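Local coordinates for protein gamma-glutamyl-gamma-aminobutyrate hydrolase PuuD (Escherichia coli, PDB 6VTV) that hydrolyses the gamma-glutamyl linkage of gamma-glutamyl-gamma-aminobutyrate, releasing 4-aminobutanoate and glutamate in the last step of the route from putrescine to 4-aminobutanoate, at residues B[243-246]-B[247-251]; B[58-61]-B[62-65]. One frame throughout, in Å; residues are numbered along the deposited sequence.

Contact 1. Residues B[243-246]-B[247-251]; sequences GFIT and ACQHH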
ATOM      1  N   GLY B 243       7.352 -11.278 -18.583  1.00 31.24           N
ATOM      2  CA  GLY B 243       6.648 -12.547 -18.645  1.00 31.05           C
ATOM      3  C   GLY B 243       5.523 -12.650 -17.631  1.00 29.56           C
ATOM      4  O   GLY B 243       4.483 -13.257 -17.905  1.00 30.66           O
ATOM      5  N   PHE B 244       5.716 -12.065 -16.446  1.00 29.11           N
ATOM      6  CA  PHE B 244       4.654 -12.038 -15.444  1.00 29.21           C
ATOM      7  C   PHE B 244       3.442 -11.260 -15.948  1.00 33.70           C
ATOM      8  O   PHE B 244       2.303 -11.735 -15.865  1.00 34.33           O
ATOM      9  CB  PHE B 244       5.190 -11.430 -14.146  1.00 23.53           C
ATOM     10  CG  PHE B 244       4.142 -11.222 -13.092  1.00 23.60           C
ATOM     11  CD1 PHE B 244       3.238 -12.226 -12.789  1.00 25.56           C
ATOM     12  CD2 PHE B 244       4.064 -10.024 -12.404  1.00 21.64           C
ATOM     13  CE1 PHE B 244       2.275 -12.038 -11.820  1.00 23.12           C
ATOM     14  CE2 PHE B 244       3.102  -9.829 -11.433  1.00 23.02           C
ATOM     15  CZ  PHE B 244       2.206 -10.839 -11.141  1.00 21.91           C
ATOM     16  N   ILE B 245       3.672 -10.056 -16.478  1.00 26.29           N
ATOM     17  CA  ILE B 245       2.564  -9.228 -16.952  1.00 28.68           C
ATOM     18  C   ILE B 245       1.874  -9.886 -18.141  1.00 32.64           C
ATOM     19  O   ILE B 245       0.643  -9.844 -18.263  1.00 32.11           O
ATOM     20  CB  ILE B 245       3.069  -7.813 -17.291  1.00 30.60           C
ATOM     21  CG1 ILE B 245       3.569  -7.111 -16.028  1.00 34.26           C
ATOM     22  CG2 ILE B 245       1.969  -6.995 -17.934  1.00 32.50           C
ATOM     23  CD1 ILE B 245       2.530  -7.032 -14.926  1.00 35.30           C
ATOM     24  N   THR B 246       2.653 -10.511 -19.031  1.00 30.68           N
ATOM     25  CA  THR B 246       2.067 -11.245 -20.149  1.00 36.28           C
ATOM     26  C   THR B 246       1.170 -12.374 -19.655  1.00 34.68           C
ATOM     27  O   THR B 246       0.115 -12.645 -20.241  1.00 34.43           O
ATOM     28  CB  THR B 246       3.173 -11.802 -21.047  1.00 38.04           C
ATOM     29  OG1 THR B 246       3.954 -10.725 -21.578  1.00 35.72           O
ATOM     30  CG2 THR B 246       2.581 -12.609 -22.200  1.00 36.80           C
ATOM     31  N   ALA B 247       1.576 -13.041 -18.573  1.00 30.45           N
ATOM     32  CA  ALA B 247       0.750 -14.095 -17.995  1.00 37.45           C
ATOM     33  C   ALA B 247      -0.546 -13.531 -17.429  1.00 35.70           C
ATOM     34  O   ALA B 247      -1.611 -14.143 -17.567  1.00 35.79           O
ATOM     35  CB  ALA B 247       1.531 -14.831 -16.908  1.00 37.06           C
ATOM     36  N   CYS B 248      -0.475 -12.363 -16.787  1.00 32.90           N
ATOM     37  CA  CYS B 248      -1.686 -11.725 -16.280  1.00 33.85           C
ATOM     38  C   CYS B 248      -2.608 -11.316 -17.421  1.00 37.13           C
ATOM     39  O   CYS B 248      -3.832 -11.451 -17.315  1.00 36.65           O
ATOM     40  CB  CYS B 248      -1.318 -10.523 -15.413  1.00 30.32           C
ATOM     41  SG  CYS B 248      -0.200 -10.928 -14.051  1.00 27.07           S
ATOM     42  N   GLN B 249      -2.038 -10.815 -18.521  1.00 33.36           N
ATOM     43  CA  GLN B 249      -2.840 -10.554 -19.712  1.00 36.16           C
ATOM     44  C   GLN B 249      -3.503 -11.828 -20.214  1.00 41.06           C
ATOM     45  O   GLN B 249      -4.685 -11.824 -20.574  1.00 39.59           O
ATOM     46  CB  GLN B 249      -1.973  -9.947 -20.812  1.00 40.41           C
ATOM     47  CG  GLN B 249      -1.550  -8.517 -20.561  1.00 43.10           C
ATOM     48  CD  GLN B 249      -0.594  -8.010 -21.619  1.00 52.57           C
ATOM     49  OE1 GLN B 249       0.568  -8.413 -21.669  1.00 53.70           O
ATOM     50  NE2 GLN B 249      -1.082  -7.122 -22.479  1.00 57.18           N
ATOM     51  N   HIS B 250      -2.750 -12.929 -20.248  1.00 43.85           N
ATOM     52  CA  HIS B 250      -3.326 -14.210 -20.641  1.00 47.48           C
ATOM     53  C   HIS B 250      -4.398 -14.651 -19.653  1.00 44.76           C
ATOM     54  O   HIS B 250      -5.430 -15.204 -20.051  1.00 46.07           O
ATOM     55  CB  HIS B 250      -2.224 -15.262 -20.754  1.00 52.19           C
ATOM     56  CG  HIS B 250      -2.645 -16.508 -21.469  1.00 59.57           C
ATOM     57  ND1 HIS B 250      -3.158 -16.495 -22.747  1.00 64.37           N
ATOM     58  CD2 HIS B 250      -2.622 -17.806 -21.087  1.00 61.04           C
ATOM     59  CE1 HIS B 250      -3.437 -17.731 -23.121  1.00 66.54           C
ATOM     60  NE2 HIS B 250      -3.120 -18.546 -22.131  1.00 64.32           N
ATOM     61  N   HIS B 251      -4.175 -14.403 -18.361  1.00 41.30           N
ATOM     62  CA  HIS B 251      -5.183 -14.732 -17.357  1.00 38.60           C
ATOM     63  C   HIS B 251      -6.462 -13.936 -17.581  1.00 40.80           C
ATOM     64  O   HIS B 251      -7.568 -14.457 -17.394  1.00 44.06           O
ATOM     65  CB  HIS B 251      -4.629 -14.477 -15.956  1.00 36.18           C
ATOM     66  CG  HIS B 251      -5.647 -14.621 -14.868  1.00 38.11           C
ATOM     67  ND1 HIS B 251      -6.373 -15.776 -14.675  1.00 40.06           N
ATOM     68  CD2 HIS B 251      -6.061 -13.753 -13.915  1.00 37.71           C
ATOM     69  CE1 HIS B 251      -7.190 -15.616 -13.648  1.00 39.84           C
ATOM     70  NE2 HIS B 251      -7.020 -14.396 -13.170  1.00 39.14           N
TER

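Contact 2. Residues B[58-61]-B[62-65]; sequences LLEQ and LLPK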
ATOM      1  N   LEU B  58     -13.037 -10.741   3.225  1.00 33.49           N
ATOM      2  CA  LEU B  58     -12.490  -9.643   2.434  1.00 34.11           C
ATOM      3  C   LEU B  58     -11.636 -10.156   1.281  1.00 34.49           C
ATOM      4  O   LEU B  58     -11.673  -9.594   0.181  1.00 34.28           O
ATOM      5  CB  LEU B  58     -11.670  -8.708   3.324  1.00 31.74           C
ATOM      6  CG  LEU B  58     -12.391  -8.071   4.511  1.00 35.87           C
ATOM      7  CD1 LEU B  58     -11.472  -7.090   5.215  1.00 35.88           C
ATOM      8  CD2 LEU B  58     -13.670  -7.382   4.059  1.00 36.77           C
ATOM      9  N   LEU B  59     -10.863 -11.219   1.515  1.00 30.80           N
ATOM     10  CA  LEU B  59     -10.004 -11.757   0.467  1.00 29.51           C
ATOM     11  C   LEU B  59     -10.822 -12.298  -0.698  1.00 30.80           C
ATOM     12  O   LEU B  59     -10.473 -12.081  -1.865  1.00 30.44           O
ATOM     13  CB  LEU B  59      -9.100 -12.848   1.040  1.00 30.83           C
ATOM     14  CG  LEU B  59      -7.903 -13.268   0.184  1.00 35.69           C
ATOM     15  CD1 LEU B  59      -6.901 -12.133   0.068  1.00 34.41           C
ATOM     16  CD2 LEU B  59      -7.248 -14.516   0.756  1.00 37.77           C
ATOM     17  N   GLU B  60     -11.917 -13.005  -0.403  1.00 33.90           N
ATOM     18  CA  GLU B  60     -12.748 -13.563  -1.466  1.00 40.50           C
ATOM     19  C   GLU B  60     -13.366 -12.473  -2.332  1.00 41.04           C
ATOM     20  O   GLU B  60     -13.574 -12.679  -3.533  1.00 41.27           O
ATOM     21  CB  GLU B  60     -13.841 -14.449  -0.870  1.00 51.35           C
ATOM     22  CG  GLU B  60     -13.337 -15.764  -0.297  1.00 63.54           C
ATOM     23  CD  GLU B  60     -13.065 -16.801  -1.368  1.00 70.96           C
ATOM     24  OE1 GLU B  60     -11.884 -16.993  -1.726  1.00 69.93           O
ATOM     25  OE2 GLU B  60     -14.032 -17.428  -1.852  1.00 75.88           O
ATOM     26  N   GLN B  61     -13.668 -11.312  -1.747  1.00 40.98           N
ATOM     27  CA  GLN B  61     -14.235 -10.220  -2.530  1.00 39.81           C
ATOM     28  C   GLN B  61     -13.188  -9.556  -3.415  1.00 37.90           C
ATOM     29  O   GLN B  61     -13.524  -9.027  -4.480  1.00 31.52           O
ATOM     30  CB  GLN B  61     -14.870  -9.182  -1.605  1.00 33.70           C
ATOM     31  CG  GLN B  61     -16.126  -9.654  -0.893  1.00 36.85           C
ATOM     32  CD  GLN B  61     -16.633  -8.636   0.110  1.00 42.42           C
ATOM     33  OE1 GLN B  61     -17.251  -7.639  -0.261  1.00 42.66           O
ATOM     34  NE2 GLN B  61     -16.372  -8.883   1.388  1.00 39.40           N
ATOM     35  N   LEU B  62     -11.922  -9.576  -3.000  1.00 34.30           N
ATOM     36  CA  LEU B  62     -10.868  -8.862  -3.711  1.00 32.66           C
ATOM     37  C   LEU B  62     -10.268  -9.679  -4.852  1.00 32.52           C
ATOM     38  O   LEU B  62      -9.925  -9.115  -5.897  1.00 32.85           O
ATOM     39  CB  LEU B  62      -9.762  -8.456  -2.732  1.00 32.11           C
ATOM     40  CG  LEU B  62      -8.606  -7.632  -3.307  1.00 39.46           C
ATOM     41  CD1 LEU B  62      -9.120  -6.501  -4.190  1.00 42.55           C
ATOM     42  CD2 LEU B  62      -7.734  -7.094  -2.195  1.00 43.11           C
ATOM     43  N   LEU B  63     -10.133 -10.992  -4.670  1.00 28.36           N
ATOM     44  CA  LEU B  63      -9.471 -11.832  -5.667  1.00 33.19           C
ATOM     45  C   LEU B  63     -10.015 -11.684  -7.085  1.00 36.16           C
ATOM     46  O   LEU B  63      -9.198 -11.638  -8.020  1.00 28.88           O
ATOM     47  CB  LEU B  63      -9.538 -13.299  -5.221  1.00 32.04           C
ATOM     48  CG  LEU B  63      -8.671 -13.656  -4.013  1.00 32.80           C
ATOM     49  CD1 LEU B  63      -9.097 -14.998  -3.455  1.00 35.41           C
ATOM     50  CD2 LEU B  63      -7.192 -13.663  -4.380  1.00 27.86           C
ATOM     51  N   PRO B  64     -11.331 -11.612  -7.330  1.00 36.15           N
ATOM     52  CA  PRO B  64     -11.799 -11.428  -8.716  1.00 35.86           C
ATOM     53  C   PRO B  64     -11.298 -10.152  -9.370  1.00 34.15           C
ATOM     54  O   PRO B  64     -11.287 -10.072 -10.604  1.00 36.06           O
ATOM     55  CB  PRO B  64     -13.327 -11.414  -8.573  1.00 37.64           C
ATOM     56  CG  PRO B  64     -13.592 -12.169  -7.327  1.00 37.67           C
ATOM     57  CD  PRO B  64     -12.460 -11.828  -6.408  1.00 34.87           C
ATOM     58  N   LYS B  65     -10.884  -9.158  -8.590  1.00 34.29           N
ATOM     59  CA  LYS B  65     -10.394  -7.898  -9.129  1.00 36.87           C
ATOM     60  C   LYS B  65      -8.884  -7.881  -9.328  1.00 34.64           C
ATOM     61  O   LYS B  65      -8.349  -6.882  -9.821  1.00 33.47           O
ATOM     62  CB  LYS B  65     -10.818  -6.744  -8.214  1.00 41.21           C
ATOM     63  CG  LYS B  65     -12.320  -6.504  -8.217  1.00 48.73           C
ATOM     64  CD  LYS B  65     -12.789  -5.791  -6.961  1.00 49.89           C
ATOM     65  CE  LYS B  65     -14.291  -5.559  -7.002  1.00 52.38           C
ATOM     66  NZ  LYS B  65     -14.831  -5.128  -5.684  1.00 53.86           N
TER

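Contact 1. Residues B[243-246]-B[247-251]
F244 and C248 sit one turn apart within helix 235-254, where residues 243-246 run without a break into residues 247-251. Four successive i to i+4 backbone bonds join the two segments. A247 N to G243 O is 3.0 Å with an N-H...O angle of 149°, and Q249 N to I245 O is straighter, at 2.9 Å and 164°. C248 N on F244 O and H250 N on T246 O complete the set. The main side-chain contact is a sulfur-aromatic one. C248 SG lies over one face of the F244 ring, 3.9 Å from its centroid, and is displaced toward the rim, with CE1 nearest at 3.5 Å. F244 carries CG anti to its own nitrogen (chi1 174°), beside the carbonyl carbon, and this brings the ring down the helix toward C248. Both side chains also pack on I14 of strand 13-23, and F244 reaches I39 of helix 33-42. On the T246 side, Q249 OE1 comes to 3.5 Å from T246 CA. T246 OG1 is hydrogen-bonded to E242 O, a turn back. The helix therefore turns an apolar, sulfur-bearing strip to the central sheet, and the carbonyls of residues 243-246 are taken up by the amides of residues 247-250.

Contact 2. Residues B[58-61]-B[62-65]
L59 and L63 meet at the C-terminal end of helix 56-62, where the alpha-helix passes into a 3-10 turn at residues 63-65. L63 N donates to L59 O at 3.0 Å, nearly in line with the carbonyl. L62 N is shared weakly between L58 O and L59 O, at 3.2 and 3.1 Å, as the winding tightens. K65 N then bonds to L62 O at 2.9 Å, the i to i+3 bond expected of a 3-10 turn. The L63 side chain lies back along the helix. L63 CG is anti to its carbonyl carbon (chi1 -70°) and 3.2 Å from L59 O, and L63 CD1 stands 4.2 Å from L59 CG. The same CD1 lies 3.8 Å from E60 OE1, where the E60 side chain, bent at chi2, passes across the leucine. P64 has no N-H to offer E60 O, so the alpha-helical bonding pattern cannot continue at that position.

Partners farther out fix these groups. L59 and L63 pack on I103 of helix 94-109, and E60 OE1 forms a salt bridge with R110, which also touches L63 and P64. Toward the second subunit, L58 packs on I40, L62 on L45 and K65 on V13 of that chain. Q61 OE1 accepts from N11 N of the second subunit, while Q61 NE2 bonds to S57 O. At the turn itself, P64 CD sits against E60 O at 3.2 Å.

Contact 2 comes first along the chain, at the end of helix 56-62 just before strand 68-71. Contact 1 follows much later, in the C-terminal helix 235-254. Their centres are 19 Å apart and their nearest atoms about 6 Å, with no touch between them. Both lie within the glutamine amidotransferase type-1 region of the chain, and neither is part of its mixed sheet. Strand 13-23, on which contact 1 packs, pairs in parallel with strand 68-71, which contact 2 leads into. Contact 1 fits a helix to the sheet within one subunit. Contact 2, by contrast, also lies at the homodimer interface.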